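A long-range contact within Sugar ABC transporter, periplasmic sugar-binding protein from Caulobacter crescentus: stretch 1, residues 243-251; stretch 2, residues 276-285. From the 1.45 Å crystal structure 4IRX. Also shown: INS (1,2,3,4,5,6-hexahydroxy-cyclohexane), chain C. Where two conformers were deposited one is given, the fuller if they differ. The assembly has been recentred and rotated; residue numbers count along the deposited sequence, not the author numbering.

Stretch 1 (243-251) MVATVEQNP
Stretch 2, residues 276-285: SLKPVLITSG

Two short strands, Thr246-Val247-Glu248 and Val280-Leu281-Ile282, pair antiparallel, their axes 138° apart in direction and 4.4 Å apart at closest approach. Thr246 faces Ile282 and Glu248 faces Val280 as hydrogen-bonded pairs, CA to CA 5.2 Å in each; between them Val247 and Leu281 form the narrower non-hydrogen-bonded pair, CA to CA 4.5 Å. Phi and psi are extended, -131/127 at Val247 and -70/133 at Leu281.

Four bonds satisfy the backbone groups of the wide pairs. Thr246 N donates to Ile282 O (2.9 Å), and Ile282 N returns a nearly linear bond to Thr246 O (2.8 Å, 177°). Glu248 N donates to Val280 O (2.8 Å), and Val280 N to Glu248 O (3.0 Å). CA-H groups supplement these acceptors: Ala245 CA lies 3.1 Å from Ile282 O, and Pro279 CA 3.2 Å from Glu248 O. Proline, lacking an amide hydrogen, can still offer this CA-H. Beyond the ladder a water bridges the two stretches, donating to Val244 O (2.6 Å) and accepting from Ser284 N (3.0 Å).

On the face bearing Val247 and Leu281, apolar groups pack: Val247 CG1 meets Pro279 CB at 3.6 Å, and Val247 CG2 meets Leu281 CD1 at 4.1 Å. Leu281 (chi1 t, chi2 p) also brings CD1 to 4.1 Å from the small Ala245 CB. On the other face, beta-branched Thr246 (t) sets CG2 3.9 Å from Ile282 CB (m, m), while its OG1 is satisfied elsewhere in the structure. Glu248 (t, p) lays CB 3.9 Å from Ile282 CG1, but its carboxylate leads away, OE2 accepting from Asn250 N at 2.8 Å.

Past the strand, Gln249 (p, t) sets its CA-to-CB bond sideways and its end leads away, where NE2 donates to inositol O1 (2.9 Å), as suits a sugar-binding protein. Asn250, at phi/psi 51/58, places CB 4.0 Å from Leu277 CD1.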

# COMPACT_ATOMS: atom_id res chain seq x y z
N MSE A 243 2.79 -9.62 -17.42
CA MSE A 243 2.21 -9.72 -16.09
C MSE A 243 0.73 -9.99 -16.28
O MSE A 243 0.13 -9.50 -17.22
CB MSE A 243 2.38 -8.40 -15.33
CG MSE A 243 3.07 -8.53 -13.99
SE MSE A 243 3.32 -6.79 -13.17
CE MSE A 243 1.43 -6.38 -12.86
N VAL A 244 0.12 -10.78 -15.39
CA VAL A 244 -1.27 -11.16 -15.61
C VAL A 244 -2.29 -10.20 -14.99
O VAL A 244 -3.34 -9.93 -15.57
CB VAL A 244 -1.57 -12.62 -15.14
CG1 VAL A 244 -0.86 -13.63 -16.03
CG2 VAL A 244 -1.15 -12.82 -13.68
N ALA A 245 -1.96 -9.65 -13.83
CA ALA A 245 -2.94 -8.86 -13.11
C ALA A 245 -2.29 -7.98 -12.08
O ALA A 245 -1.14 -8.21 -11.67
CB ALA A 245 -4.00 -9.77 -12.45
N THR A 246 -3.03 -6.96 -11.66
CA THR A 246 -2.65 -6.15 -10.52
C THR A 246 -3.95 -5.76 -9.82
O THR A 246 -5.02 -6.29 -10.15
CB THR A 246 -1.76 -4.92 -10.92
OG1 THR A 246 -1.39 -4.18 -9.75
CG2 THR A 246 -2.51 -4.00 -11.90
N VAL A 247 -3.86 -4.90 -8.82
CA VAL A 247 -5.05 -4.53 -8.06
C VAL A 247 -5.11 -3.03 -7.95
O VAL A 247 -4.15 -2.40 -7.51
CB VAL A 247 -5.07 -5.17 -6.64
CG1 VAL A 247 -6.35 -4.77 -5.90
CG2 VAL A 247 -4.97 -6.67 -6.70
N GLU A 248 -6.24 -2.44 -8.35
CA GLU A 248 -6.50 -1.02 -8.18
C GLU A 248 -7.04 -0.73 -6.80
O GLU A 248 -8.01 -1.36 -6.34
CB GLU A 248 -7.54 -0.57 -9.22
CG GLU A 248 -8.02 0.87 -9.01
CD GLU A 248 -6.95 1.91 -9.26
OE1 GLU A 248 -6.20 1.75 -10.25
OE2 GLU A 248 -6.83 2.87 -8.48
N GLN A 249 -6.40 0.22 -6.11
CA GLN A 249 -6.83 0.62 -4.77
C GLN A 249 -7.09 2.11 -4.62
O GLN A 249 -7.31 2.61 -3.49
CB GLN A 249 -5.84 0.16 -3.71
CG GLN A 249 -4.43 0.68 -3.84
CD GLN A 249 -3.67 0.57 -2.54
OE1 GLN A 249 -4.22 0.82 -1.46
NE2 GLN A 249 -2.40 0.13 -2.63
N ASN A 250 -7.11 2.84 -5.73
CA ASN A 250 -7.49 4.26 -5.73
C ASN A 250 -6.77 5.15 -4.71
O ASN A 250 -7.40 5.82 -3.89
CB ASN A 250 -9.01 4.40 -5.54
CG ASN A 250 -9.78 4.13 -6.83
OD1 ASN A 250 -9.81 4.98 -7.73
ND2 ASN A 250 -10.40 2.97 -6.92
N PRO A 251 -5.44 5.20 -4.77
CA PRO A 251 -4.67 6.00 -3.82
C PRO A 251 -4.96 7.49 -3.95
O PRO A 251 -4.91 8.15 -2.91
CB PRO A 251 -3.21 5.68 -4.19
CG PRO A 251 -3.26 5.18 -5.61
CD PRO A 251 -4.57 4.45 -5.71
N SER A 276 -13.28 2.86 3.95
CA SER A 276 -12.59 1.73 3.32
C SER A 276 -13.01 1.65 1.86
O SER A 276 -14.20 1.53 1.56
CB SER A 276 -12.98 0.43 4.02
OG SER A 276 -12.28 -0.66 3.47
N LEU A 277 -12.03 1.69 0.95
CA LEU A 277 -12.35 1.62 -0.48
C LEU A 277 -12.23 0.22 -1.02
O LEU A 277 -11.24 -0.47 -0.72
CB LEU A 277 -11.43 2.52 -1.28
CG LEU A 277 -11.44 4.00 -0.92
CD1 LEU A 277 -10.51 4.73 -1.88
CD2 LEU A 277 -12.83 4.56 -1.01
N LYS A 278 -13.17 -0.20 -1.86
CA LYS A 278 -13.15 -1.53 -2.45
C LYS A 278 -12.13 -1.61 -3.56
O LYS A 278 -12.20 -0.83 -4.52
CB LYS A 278 -14.52 -1.89 -3.02
CG LYS A 278 -14.62 -3.32 -3.59
CD LYS A 278 -16.00 -3.50 -4.24
CE LYS A 278 -16.03 -2.77 -5.58
NZ LYS A 278 -17.25 -3.07 -6.37
N PRO A 279 -11.18 -2.55 -3.46
CA PRO A 279 -10.21 -2.72 -4.54
C PRO A 279 -10.81 -3.49 -5.70
O PRO A 279 -11.80 -4.21 -5.53
CB PRO A 279 -9.11 -3.53 -3.87
CG PRO A 279 -9.88 -4.41 -2.88
CD PRO A 279 -10.99 -3.52 -2.37
N VAL A 280 -10.19 -3.38 -6.86
CA VAL A 280 -10.65 -4.07 -8.05
C VAL A 280 -9.46 -4.74 -8.73
O VAL A 280 -8.43 -4.10 -8.96
CB VAL A 280 -11.25 -3.07 -9.05
CG1 VAL A 280 -11.81 -3.81 -10.27
CG2 VAL A 280 -12.32 -2.22 -8.41
N LEU A 281 -9.60 -6.02 -9.06
CA LEU A 281 -8.56 -6.71 -9.83
C LEU A 281 -8.52 -6.19 -11.27
O LEU A 281 -9.55 -6.07 -11.93
CB LEU A 281 -8.83 -8.22 -9.84
CG LEU A 281 -7.70 -9.09 -10.41
CD1 LEU A 281 -6.64 -9.24 -9.38
CD2 LEU A 281 -8.26 -10.47 -10.78
N ILE A 282 -7.31 -5.90 -11.74
CA ILE A 282 -7.08 -5.36 -13.08
C ILE A 282 -6.34 -6.39 -13.92
O ILE A 282 -5.24 -6.80 -13.56
CB ILE A 282 -6.25 -4.06 -13.03
CG1 ILE A 282 -6.94 -2.97 -12.20
CG2 ILE A 282 -5.97 -3.53 -14.44
CD1 ILE A 282 -8.22 -2.39 -12.83
N THR A 283 -6.95 -6.77 -15.04
CA THR A 283 -6.34 -7.67 -16.01
C THR A 283 -6.35 -7.00 -17.38
O THR A 283 -6.76 -5.85 -17.50
CB THR A 283 -7.10 -9.00 -16.09
OG1 THR A 283 -8.43 -8.76 -16.55
CG2 THR A 283 -7.17 -9.65 -14.73
N SER A 284 -5.92 -7.71 -18.42
CA SER A 284 -5.88 -7.07 -19.73
C SER A 284 -7.23 -6.64 -20.28
O SER A 284 -7.30 -5.64 -21.01
CB SER A 284 -5.13 -7.96 -20.74
OG SER A 284 -5.79 -9.20 -20.86
N GLY A 285 -8.31 -7.28 -19.82
CA GLY A 285 -9.65 -6.92 -20.24
C GLY A 285 -10.24 -5.67 -19.61
O GLY A 285 -11.19 -5.10 -20.16
C1 INS C . 0.66 0.53 -0.25
C2 INS C . 1.21 0.20 -1.60
C3 INS C . 2.71 0.36 -1.56
C4 INS C . 3.30 -0.57 -0.55
C5 INS C . 2.81 -0.24 0.81
C6 INS C . 1.30 -0.29 0.86
O1 INS C . -0.74 0.36 -0.24
O2 INS C . 0.85 -1.11 -1.95
O3 INS C . 3.27 0.14 -2.83
O4 INS C . 4.69 -0.53 -0.59
O5 INS C . 3.37 -1.11 1.73
O6 INS C . 0.81 -0.00 2.14
O HOH W 1 -4.24 -10.16 -18.00